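Local coordinates for protein P47 (Clostridium botulinum, PDB 6EKT) that may belong to a progenitor complex that protects botulinum neurotoxin on its way through the host gut, and resembles tubular lipid-binding (TULIP) proteins, at residues A[322-327]-A[382-387]; A[334-339]-A[386-391]; A[287-292]-A[299-304]; A[316-321]-A[340-345]. All blocks are in the same frame, centred on the assembly; numbering follows the deposited sequence. Where two conformers were deposited one is given.

Interaction 3 comes first along the chain and closes the shortest loop, joining 287-292 to 299-304 across six residues before any of the other contacts opens. Strand 315-326 then takes part in two contacts: 316-321 pairs with 340-345 in interaction 4, and 322-327 reaches helix 374-394 in interaction 1. Interaction 2 starts from 334-339 and ends on the same helix, sharing Trp386 and Ser387 with interaction 1. Interaction 4 crosses both interactions 1 and 2, because their segments alternate along the chain. Together, the four contacts tie successive strands of one antiparallel sheet to each other and to the helix lying against it.

Interaction 1 of 4, residues A[322-327]-A[382-387]; sequences GLVRLT and SVTHWS
Val324 and Leu326, two residues apart on the strand, meet Val383 in an apolar contact that leads from the sheet onto helix 374-394. Val324 reaches Val383 with CG2, 3.7 Å from CG1 of that residue, and its CG1 is not much farther off. Val383 divides its methyls between the strand residues: CG1, anti to the backbone N (chi1 171°), goes to Val324, while CG2 lies 3.9 Å from Leu326 CD2. Leu326 touches with CD2 alone, its side chain crossing that of Val383 at a slant. The strand and helix segments run 140° apart in direction, with axes 9.0 Å apart.

Among the polar groups, Ser387 is satisfied within the helix. Its OG donates to Val383 O at 2.8 Å, from above the carbonyl plane, while Ser387 N bonds the same oxygen from the opposite face. Tied back one turn in this way, the hydroxyl can lie against the strand without needing a partner there: Val324 CG1 and CG2 are each 3.6 Å from Ser387 OG. Thr384 lies beside them, its OG1 4.4 Å from Val324 CG1 and hydrogen-bonded both to Leu380 O of the helix and to Ser334 OG of the neighbouring strand.

Tyr299 and Pro301 of the adjoining strand extend the same surface, touching Val383 and Ser387 respectively. Val324 and Leu326 of the sheet, packed on Val383 and Ser387 of the helix, are consistent with the TULIP-like architecture of P47, a sheet wrapped around a long helix.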
# COMPACT_ATOMS: atom_id res chain seq x y z
N GLY A 322 -8.67 23.05 -26.74
CA GLY A 322 -7.97 22.85 -28.01
C GLY A 322 -8.64 23.58 -29.16
O GLY A 322 -9.51 24.44 -28.97
N LEU A 323 -8.21 23.24 -30.37
CA LEU A 323 -8.75 23.86 -31.58
C LEU A 323 -8.64 22.84 -32.71
O LEU A 323 -7.85 21.89 -32.62
CB LEU A 323 -7.99 25.15 -31.93
CG LEU A 323 -6.48 25.11 -32.09
CD1 LEU A 323 -6.10 24.65 -33.51
CD2 LEU A 323 -5.92 26.49 -31.80
N VAL A 324 -9.41 23.07 -33.77
CA VAL A 324 -9.29 22.25 -34.98
C VAL A 324 -9.52 23.18 -36.18
O VAL A 324 -10.48 23.94 -36.21
CB VAL A 324 -10.25 21.01 -34.97
CG1 VAL A 324 -11.73 21.41 -34.88
CG2 VAL A 324 -9.97 20.09 -36.16
N ARG A 325 -8.59 23.12 -37.13
CA ARG A 325 -8.64 23.99 -38.32
C ARG A 325 -9.13 23.18 -39.51
O ARG A 325 -8.90 21.95 -39.57
CB ARG A 325 -7.25 24.57 -38.62
CG ARG A 325 -6.57 25.19 -37.40
CD ARG A 325 -5.25 25.86 -37.74
NE ARG A 325 -4.93 26.78 -36.64
CZ ARG A 325 -5.37 28.04 -36.56
NH1 ARG A 325 -6.11 28.60 -37.54
NH2 ARG A 325 -5.05 28.76 -35.50
N LEU A 326 -9.79 23.83 -40.47
CA LEU A 326 -10.17 23.11 -41.70
C LEU A 326 -8.98 22.83 -42.61
O LEU A 326 -8.27 23.74 -43.04
CB LEU A 326 -11.27 23.83 -42.48
CG LEU A 326 -12.60 24.08 -41.73
CD1 LEU A 326 -13.63 24.58 -42.74
CD2 LEU A 326 -13.10 22.82 -41.04
N THR A 327 -8.78 21.54 -42.88
CA THR A 327 -7.79 21.09 -43.87
C THR A 327 -8.07 21.74 -45.22
O THR A 327 -9.19 21.67 -45.75
CB THR A 327 -7.82 19.56 -43.94
OG1 THR A 327 -7.52 19.05 -42.64
CG2 THR A 327 -6.81 19.00 -44.97
N SER A 382 -19.52 20.21 -38.57
CA SER A 382 -19.27 18.76 -38.55
C SER A 382 -17.89 18.41 -37.99
O SER A 382 -17.77 17.52 -37.14
CB SER A 382 -19.46 18.15 -39.95
OG SER A 382 -20.86 18.11 -40.25
N VAL A 383 -16.86 19.13 -38.44
CA VAL A 383 -15.49 18.86 -38.00
C VAL A 383 -15.38 19.06 -36.49
O VAL A 383 -14.74 18.25 -35.79
CB VAL A 383 -14.43 19.71 -38.78
CG1 VAL A 383 -13.03 19.57 -38.17
CG2 VAL A 383 -14.37 19.27 -40.23
N THR A 384 -16.02 20.11 -35.98
CA THR A 384 -15.95 20.45 -34.54
C THR A 384 -16.64 19.38 -33.70
O THR A 384 -16.08 18.91 -32.71
CB THR A 384 -16.54 21.85 -34.28
OG1 THR A 384 -15.85 22.80 -35.11
CG2 THR A 384 -16.40 22.25 -32.80
N HIS A 385 -17.83 18.96 -34.14
CA HIS A 385 -18.57 17.88 -33.52
C HIS A 385 -17.78 16.57 -33.51
O HIS A 385 -17.63 15.97 -32.44
CB HIS A 385 -19.92 17.67 -34.21
CG HIS A 385 -20.75 16.59 -33.59
ND1 HIS A 385 -21.30 16.71 -32.33
CD2 HIS A 385 -21.12 15.37 -34.05
CE1 HIS A 385 -21.97 15.60 -32.04
NE2 HIS A 385 -21.88 14.78 -33.07
N TRP A 386 -17.27 16.13 -34.68
CA TRP A 386 -16.44 14.90 -34.75
C TRP A 386 -15.20 14.98 -33.85
O TRP A 386 -14.83 14.00 -33.17
CB TRP A 386 -16.02 14.62 -36.19
CG TRP A 386 -16.84 13.59 -36.91
CD1 TRP A 386 -16.42 12.34 -37.31
CD2 TRP A 386 -18.21 13.71 -37.34
NE1 TRP A 386 -17.45 11.68 -37.94
CE2 TRP A 386 -18.55 12.49 -37.97
CE3 TRP A 386 -19.18 14.71 -37.23
CZ2 TRP A 386 -19.83 12.25 -38.50
CZ3 TRP A 386 -20.46 14.47 -37.77
CH2 TRP A 386 -20.77 13.25 -38.40
N SER A 387 -14.56 16.14 -33.83
CA SER A 387 -13.35 16.34 -32.99
C SER A 387 -13.67 16.17 -31.50
O SER A 387 -12.96 15.47 -30.76
CB SER A 387 -12.73 17.72 -33.25
OG SER A 387 -12.26 17.83 -34.58

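Interaction 2 of 4, residues A[334-339]-A[386-391]; sequences SDFEIQ and WSIKSI
In the helix-on-sheet core of P47, Phe336 and Ile338 of one strand interlock with Ile388 and Ile391, almost one turn apart on helix 374-394. Each isoleucine of the helix uses both of its branches. Ile388 turns CD1 toward Phe336 CB, 3.9 Å away, and its CG2 toward Ile338, 4.1 Å from CD1. Ile391 likewise sends CD1 to the far end of the phenyl ring, 3.7 Å from Phe336 CE1 and as close to CZ, and turns CG2 to within 3.8 Å of Ile338 CD1.

The strand and helix segments run nearly side by side, their directions 28° apart and their axes separated by 9.7 Å, consistent with a TULIP-like sheet wrapped around a helix. Phe336 and Ile388 run past one another in opposite directions; Ile338 instead crosses Ile391 at a slant. A chi1 of 58° places Phe336 CG between its backbone N and carbonyl carbon, from where the ring extends toward Ile391. Ile338 CD1 also settles 3.9 Å from Ile388 O, against the helix backbone. Leu320 of the neighbouring strand touches both Ile338 and Ile391, and Trp289 comes against Ile391 from a loop.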
# COMPACT_ATOMS: atom_id res chain seq x y z
N SER A 334 -12.16 26.17 -35.17
CA SER A 334 -12.96 26.21 -33.96
C SER A 334 -12.05 26.10 -32.75
O SER A 334 -11.11 25.31 -32.77
CB SER A 334 -13.90 25.02 -33.92
OG SER A 334 -15.01 25.27 -34.73
N ASP A 335 -12.34 26.88 -31.71
CA ASP A 335 -11.88 26.56 -30.36
C ASP A 335 -12.88 25.62 -29.71
O ASP A 335 -14.08 25.74 -29.95
CB ASP A 335 -11.76 27.82 -29.50
CG ASP A 335 -10.80 28.82 -30.08
OD1 ASP A 335 -9.62 28.50 -30.25
OD2 ASP A 335 -11.25 29.94 -30.38
N PHE A 336 -12.38 24.70 -28.88
CA PHE A 336 -13.27 23.88 -28.06
C PHE A 336 -12.73 23.62 -26.66
O PHE A 336 -11.53 23.71 -26.40
CB PHE A 336 -13.61 22.57 -28.77
CG PHE A 336 -12.40 21.75 -29.12
CD1 PHE A 336 -11.75 20.97 -28.15
CD2 PHE A 336 -11.91 21.74 -30.42
CE1 PHE A 336 -10.63 20.20 -28.47
CE2 PHE A 336 -10.79 20.96 -30.74
CZ PHE A 336 -10.15 20.20 -29.77
N GLU A 337 -13.64 23.29 -25.75
CA GLU A 337 -13.27 22.92 -24.38
C GLU A 337 -14.08 21.71 -24.02
O GLU A 337 -15.24 21.62 -24.43
CB GLU A 337 -13.60 24.06 -23.41
CG GLU A 337 -12.67 25.25 -23.58
CD GLU A 337 -12.86 26.31 -22.51
OE1 GLU A 337 -12.84 25.98 -21.30
OE2 GLU A 337 -13.01 27.49 -22.90
N ILE A 338 -13.51 20.79 -23.26
CA ILE A 338 -14.22 19.59 -22.85
C ILE A 338 -13.95 19.40 -21.36
O ILE A 338 -12.82 19.59 -20.89
CB ILE A 338 -13.73 18.34 -23.64
CG1 ILE A 338 -14.02 18.49 -25.14
CG2 ILE A 338 -14.41 17.05 -23.16
CD1 ILE A 338 -13.34 17.45 -26.01
N GLN A 339 -15.00 18.99 -20.64
CA GLN A 339 -14.89 18.56 -19.25
C GLN A 339 -15.51 17.16 -19.09
O GLN A 339 -16.72 17.00 -19.28
CB GLN A 339 -15.60 19.58 -18.34
CG GLN A 339 -15.10 21.02 -18.47
CD GLN A 339 -15.84 21.82 -19.53
OE1 GLN A 339 -17.02 21.57 -19.81
NE2 GLN A 339 -15.15 22.79 -20.12
N TRP A 386 -17.27 16.13 -34.68
CA TRP A 386 -16.44 14.90 -34.75
C TRP A 386 -15.20 14.98 -33.85
O TRP A 386 -14.83 14.00 -33.17
CB TRP A 386 -16.02 14.62 -36.19
CG TRP A 386 -16.84 13.59 -36.91
CD1 TRP A 386 -16.42 12.34 -37.31
CD2 TRP A 386 -18.21 13.71 -37.34
NE1 TRP A 386 -17.45 11.68 -37.94
CE2 TRP A 386 -18.55 12.49 -37.97
CE3 TRP A 386 -19.18 14.71 -37.23
CZ2 TRP A 386 -19.83 12.25 -38.50
CZ3 TRP A 386 -20.46 14.47 -37.77
CH2 TRP A 386 -20.77 13.25 -38.40
N SER A 387 -14.56 16.14 -33.83
CA SER A 387 -13.35 16.34 -32.99
C SER A 387 -13.67 16.17 -31.50
O SER A 387 -12.96 15.47 -30.76
CB SER A 387 -12.73 17.72 -33.25
OG SER A 387 -12.26 17.83 -34.58
N ILE A 388 -14.72 16.86 -31.05
CA ILE A 388 -15.13 16.79 -29.65
C ILE A 388 -15.53 15.35 -29.28
O ILE A 388 -15.04 14.81 -28.26
CB ILE A 388 -16.28 17.80 -29.33
CG1 ILE A 388 -15.73 19.24 -29.32
CG2 ILE A 388 -16.92 17.48 -27.97
CD1 ILE A 388 -16.80 20.33 -29.33
N LYS A 389 -16.35 14.71 -30.12
CA LYS A 389 -16.80 13.32 -29.85
C LYS A 389 -15.63 12.34 -29.84
O LYS A 389 -15.56 11.45 -28.96
CB LYS A 389 -17.87 12.87 -30.83
CG LYS A 389 -19.19 13.65 -30.68
CD LYS A 389 -19.97 13.25 -29.45
CE LYS A 389 -20.48 11.81 -29.55
NZ LYS A 389 -21.20 11.39 -28.30
N SER A 390 -14.69 12.53 -30.77
CA SER A 390 -13.49 11.68 -30.83
C SER A 390 -12.70 11.72 -29.52
O SER A 390 -12.41 10.68 -28.92
CB SER A 390 -12.58 12.05 -32.01
OG SER A 390 -11.46 11.18 -32.06
N ILE A 391 -12.38 12.94 -29.08
CA ILE A 391 -11.61 13.15 -27.87
C ILE A 391 -12.36 12.59 -26.66
O ILE A 391 -11.79 11.81 -25.88
CB ILE A 391 -11.23 14.63 -27.68
CG1 ILE A 391 -10.31 15.08 -28.83
CG2 ILE A 391 -10.60 14.88 -26.29
CD1 ILE A 391 -10.12 16.59 -28.91

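Interaction 3 of 4, residues A[287-292]-A[299-304]; sequences LNWYGL and YYPKIN
Trp289, Pro301, Leu287 and Ile303 form the tight side of this hairpin. Leu287 and Ile303 exchange two backbone hydrogen bonds of 2.9 Å, and their CB atoms meet at 3.9 Å. Beside them, Trp289 N bonds Pro301 O less directly, at 3.0 Å and 139°. With CG roughly anti to the backbone N (chi1 -152°), the indole reaches Ile303 CD1, 3.9 Å from CE3, while Trp289 CB rests on the proline ring. Trp289 NE1 bonds Ser390 OG of helix 374-394, pinning the indole to the helix.

The other side is wetter. Lys302, bent at chi2, brings NZ back to Asn288 OD1 at 2.9 Å, and a water accepts from that same ammonium while donating to Trp289 O and Pro301 O. The exposed Tyr300 lays its ring carbons CD1 and CE1 along Gly291, with CE1 3.5 Å from Gly291 CA.

Beyond the water the pairing resumes at Leu292 and Tyr299, again with two bonds, Leu292 N to Tyr299 O being the straighter at 173°. The register has moved by one residue, so two short antiparallel ladders flank an interruption: an irregular beta hairpin of the sheet that packs on helix 374-394.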
# COMPACT_ATOMS: atom_id res chain seq x y z
N LEU A 287 -0.82 18.58 -27.90
CA LEU A 287 -1.20 17.22 -28.14
C LEU A 287 -1.79 17.14 -29.53
O LEU A 287 -2.83 17.74 -29.81
CB LEU A 287 -2.19 16.76 -27.07
CG LEU A 287 -1.81 17.03 -25.60
CD1 LEU A 287 -2.92 16.46 -24.71
CD2 LEU A 287 -0.47 16.40 -25.24
N ASN A 288 -1.08 16.43 -30.40
CA ASN A 288 -1.44 16.32 -31.81
C ASN A 288 -2.32 15.09 -32.00
O ASN A 288 -1.80 13.97 -32.08
CB ASN A 288 -0.17 16.18 -32.66
CG ASN A 288 0.66 17.43 -32.66
OD1 ASN A 288 0.25 18.44 -33.23
ND2 ASN A 288 1.82 17.39 -32.01
N TRP A 289 -3.63 15.30 -32.02
CA TRP A 289 -4.60 14.21 -32.22
C TRP A 289 -4.36 13.48 -33.55
O TRP A 289 -3.77 14.05 -34.48
CB TRP A 289 -6.04 14.76 -32.18
CG TRP A 289 -7.04 13.76 -31.71
CD1 TRP A 289 -7.98 13.13 -32.45
CD2 TRP A 289 -7.16 13.24 -30.37
NE1 TRP A 289 -8.70 12.25 -31.66
CE2 TRP A 289 -8.23 12.32 -30.38
CE3 TRP A 289 -6.49 13.50 -29.17
CZ2 TRP A 289 -8.63 11.63 -29.23
CZ3 TRP A 289 -6.88 12.81 -28.01
CH2 TRP A 289 -7.95 11.88 -28.06
N TYR A 290 -4.82 12.23 -33.64
CA TYR A 290 -4.79 11.49 -34.90
C TYR A 290 -5.77 12.09 -35.92
O TYR A 290 -6.69 12.82 -35.57
CB TYR A 290 -5.02 10.00 -34.69
CG TYR A 290 -6.26 9.63 -33.91
CD1 TYR A 290 -7.49 9.41 -34.55
CD2 TYR A 290 -6.21 9.47 -32.52
CE1 TYR A 290 -8.63 9.04 -33.83
CE2 TYR A 290 -7.34 9.12 -31.80
CZ TYR A 290 -8.54 8.89 -32.46
OH TYR A 290 -9.66 8.54 -31.72
N GLY A 291 -5.54 11.78 -37.19
CA GLY A 291 -6.39 12.30 -38.26
C GLY A 291 -7.78 11.72 -38.17
O GLY A 291 -7.93 10.51 -37.99
N LEU A 292 -8.78 12.59 -38.26
CA LEU A 292 -10.19 12.18 -38.30
C LEU A 292 -10.82 12.49 -39.64
O LEU A 292 -10.78 13.64 -40.12
CB LEU A 292 -10.98 12.95 -37.24
CG LEU A 292 -10.66 12.70 -35.79
CD1 LEU A 292 -11.45 13.74 -35.00
CD2 LEU A 292 -11.09 11.28 -35.45
N TYR A 299 -8.94 15.64 -40.74
CA TYR A 299 -8.76 16.83 -39.90
C TYR A 299 -7.99 16.46 -38.65
O TYR A 299 -8.02 15.31 -38.21
CB TYR A 299 -10.13 17.41 -39.53
CG TYR A 299 -10.89 17.85 -40.74
CD1 TYR A 299 -11.71 16.93 -41.44
CD2 TYR A 299 -10.78 19.16 -41.22
CE1 TYR A 299 -12.39 17.32 -42.59
CE2 TYR A 299 -11.46 19.55 -42.37
CZ TYR A 299 -12.28 18.63 -43.03
OH TYR A 299 -12.94 19.04 -44.16
N TYR A 300 -7.29 17.43 -38.08
CA TYR A 300 -6.25 17.15 -37.10
C TYR A 300 -6.41 18.04 -35.86
O TYR A 300 -5.77 19.09 -35.76
CB TYR A 300 -4.89 17.39 -37.75
CG TYR A 300 -4.66 16.45 -38.92
CD1 TYR A 300 -4.18 15.15 -38.71
CD2 TYR A 300 -4.97 16.85 -40.24
CE1 TYR A 300 -3.97 14.29 -39.78
CE2 TYR A 300 -4.78 15.99 -41.31
CZ TYR A 300 -4.28 14.71 -41.06
OH TYR A 300 -4.09 13.86 -42.12
N PRO A 301 -7.25 17.61 -34.91
CA PRO A 301 -7.42 18.43 -33.71
C PRO A 301 -6.12 18.57 -32.91
O PRO A 301 -5.24 17.68 -32.93
CB PRO A 301 -8.46 17.65 -32.89
CG PRO A 301 -9.15 16.76 -33.86
CD PRO A 301 -8.22 16.50 -35.00
N LYS A 302 -6.01 19.69 -32.21
CA LYS A 302 -4.87 19.98 -31.35
C LYS A 302 -5.42 20.25 -29.95
O LYS A 302 -6.42 20.96 -29.81
CB LYS A 302 -4.08 21.20 -31.87
CG LYS A 302 -3.73 21.17 -33.35
CD LYS A 302 -2.77 20.03 -33.69
CE LYS A 302 -2.52 19.99 -35.18
NZ LYS A 302 -1.65 18.81 -35.43
N ILE A 303 -4.80 19.67 -28.92
CA ILE A 303 -5.20 19.99 -27.55
C ILE A 303 -4.04 20.77 -26.96
O ILE A 303 -2.90 20.27 -26.93
CB ILE A 303 -5.50 18.71 -26.71
CG1 ILE A 303 -6.68 17.92 -27.32
CG2 ILE A 303 -5.81 19.07 -25.24
CD1 ILE A 303 -6.88 16.53 -26.69
N ASN A 304 -4.33 22.00 -26.54
CA ASN A 304 -3.29 22.88 -26.02
C ASN A 304 -3.15 22.86 -24.50
O ASN A 304 -2.07 23.12 -24.00
CB ASN A 304 -3.45 24.30 -26.54
CG ASN A 304 -3.38 24.36 -28.06
OD1 ASN A 304 -2.45 23.83 -28.67
ND2 ASN A 304 -4.40 24.95 -28.67
O HOH W 1 -3.44 16.72 -34.84

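Interaction 4 of 4, residues A[316-321]-A[340-345]; sequences LKISLR and SINKFV
Leu316 O is gripped twice by the facing strand: Asn342 N donates to it at 2.8 Å, in the carbonyl plane, and Ile341 CA adds a CA-H...O contact at 3.4 Å. Ser340 O is likewise gripped twice, by Ile318 N and by a CA-H...O contact from Lys317 CA. Leu316 N to Asn342 O and Ser340 N to Ile318 O complete four backbone bonds, so that Leu316 with Asn342 and Ile318 with Ser340 are hydrogen-bonded pairs either side of the non-hydrogen-bonded Lys317 and Ile341, whose CA atoms come to 4.6 Å.

On the buried face, the side chains of Ser340 and Asn342 cooperate. Ser340 swings OG away from its backbone N (chi1 -176°) and along its own strand, donating at 2.7 Å to Asn342 OD1. Across the strands, Ile318 meets the amide at about a right angle, its CD1 touching the same oxygen at 3.4 Å. Since Asn342 ND2 bonds Glu356 O on the next strand, both ends of the amide are spoken for and its rotation is fixed. Leu316 and Ile318 continue this face onto Met308.

The other face is more open. Lys317 is only loosely alongside Ile341, CE lying 4.5 Å from CG1, and both gather around Phe311, with Lys317 in a cation-pi interaction. Regular pairing of this kind, with a buried inner face that mixes apolar and mutually hydrogen-bonded side chains and a more exposed outer one, is that of a long antiparallel hairpin, here strands 315-326 and 329-347 of the TULIP-like sheet.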
# COMPACT_ATOMS: atom_id res chain seq x y z
N LEU A 316 -11.59 10.40 -12.31
CA LEU A 316 -10.71 11.42 -12.85
C LEU A 316 -11.58 12.51 -13.46
O LEU A 316 -12.54 12.20 -14.18
CB LEU A 316 -9.78 10.82 -13.92
CG LEU A 316 -8.77 9.77 -13.48
CD1 LEU A 316 -8.11 9.17 -14.71
CD2 LEU A 316 -7.74 10.35 -12.50
N LYS A 317 -11.27 13.77 -13.13
CA LYS A 317 -11.89 14.91 -13.79
C LYS A 317 -10.86 15.44 -14.76
O LYS A 317 -9.74 15.81 -14.36
CB LYS A 317 -12.31 15.99 -12.77
CG LYS A 317 -12.91 17.26 -13.38
CD LYS A 317 -13.39 18.25 -12.32
CE LYS A 317 -14.85 18.05 -11.97
NZ LYS A 317 -15.38 19.16 -11.10
N ILE A 318 -11.26 15.51 -16.03
CA ILE A 318 -10.35 15.87 -17.12
C ILE A 318 -10.92 17.13 -17.75
O ILE A 318 -12.09 17.15 -18.17
CB ILE A 318 -10.21 14.74 -18.18
CG1 ILE A 318 -9.69 13.46 -17.53
CG2 ILE A 318 -9.28 15.19 -19.32
CD1 ILE A 318 -9.85 12.20 -18.37
N SER A 319 -10.11 18.18 -17.77
CA SER A 319 -10.47 19.47 -18.35
C SER A 319 -9.45 19.77 -19.44
O SER A 319 -8.23 19.69 -19.22
CB SER A 319 -10.49 20.55 -17.25
OG SER A 319 -10.90 21.81 -17.77
N LEU A 320 -9.93 20.09 -20.65
CA LEU A 320 -9.01 20.35 -21.75
C LEU A 320 -9.54 21.44 -22.68
O LEU A 320 -10.76 21.67 -22.76
CB LEU A 320 -8.71 19.05 -22.52
CG LEU A 320 -9.85 18.38 -23.32
CD1 LEU A 320 -9.90 18.98 -24.72
CD2 LEU A 320 -9.72 16.87 -23.39
N ARG A 321 -8.60 22.09 -23.38
CA ARG A 321 -8.90 23.14 -24.35
C ARG A 321 -8.06 22.88 -25.58
O ARG A 321 -6.86 22.56 -25.47
CB ARG A 321 -8.52 24.51 -23.76
CG ARG A 321 -8.94 25.77 -24.53
CD ARG A 321 -8.73 27.02 -23.65
NE ARG A 321 -8.93 26.72 -22.20
CZ ARG A 321 -7.97 26.65 -21.26
NH1 ARG A 321 -8.29 26.35 -20.02
NH2 ARG A 321 -6.70 26.90 -21.54
N SER A 340 -14.68 16.18 -18.74
CA SER A 340 -15.08 14.77 -18.66
C SER A 340 -14.83 14.26 -17.24
O SER A 340 -13.83 14.61 -16.61
CB SER A 340 -14.23 13.96 -19.63
OG SER A 340 -14.61 12.61 -19.67
N ILE A 341 -15.75 13.44 -16.76
CA ILE A 341 -15.59 12.75 -15.47
C ILE A 341 -15.57 11.26 -15.75
O ILE A 341 -16.52 10.71 -16.30
CB ILE A 341 -16.71 13.13 -14.48
CG1 ILE A 341 -16.70 14.65 -14.24
CG2 ILE A 341 -16.55 12.36 -13.16
CD1 ILE A 341 -18.01 15.24 -13.73
N ASN A 342 -14.47 10.60 -15.37
CA ASN A 342 -14.23 9.22 -15.77
C ASN A 342 -14.03 8.33 -14.54
O ASN A 342 -13.00 8.45 -13.84
CB ASN A 342 -13.01 9.14 -16.68
CG ASN A 342 -13.21 9.94 -17.97
OD1 ASN A 342 -13.10 11.16 -17.97
ND2 ASN A 342 -13.57 9.24 -19.06
N LYS A 343 -15.01 7.46 -14.30
CA LYS A 343 -15.06 6.65 -13.08
C LYS A 343 -14.17 5.42 -13.18
O LYS A 343 -14.22 4.69 -14.17
CB LYS A 343 -16.51 6.21 -12.78
CG LYS A 343 -16.67 5.48 -11.45
CD LYS A 343 -17.84 4.51 -11.45
CE LYS A 343 -19.14 5.19 -11.08
NZ LYS A 343 -20.28 4.25 -11.30
N PHE A 344 -13.38 5.17 -12.12
CA PHE A 344 -12.63 3.92 -12.02
C PHE A 344 -13.59 2.74 -11.82
O PHE A 344 -14.55 2.84 -11.06
CB PHE A 344 -11.60 3.97 -10.86
CG PHE A 344 -10.83 2.67 -10.70
CD1 PHE A 344 -9.84 2.30 -11.63
CD2 PHE A 344 -11.12 1.78 -9.67
CE1 PHE A 344 -9.14 1.10 -11.50
CE2 PHE A 344 -10.43 0.57 -9.54
CZ PHE A 344 -9.45 0.22 -10.46
N VAL A 345 -13.31 1.62 -12.50
CA VAL A 345 -14.03 0.37 -12.33
C VAL A 345 -13.01 -0.75 -12.27
O VAL A 345 -12.04 -0.76 -13.04
CB VAL A 345 -14.99 0.06 -13.53
CG1 VAL A 345 -15.69 -1.29 -13.33
CG2 VAL A 345 -16.03 1.15 -13.71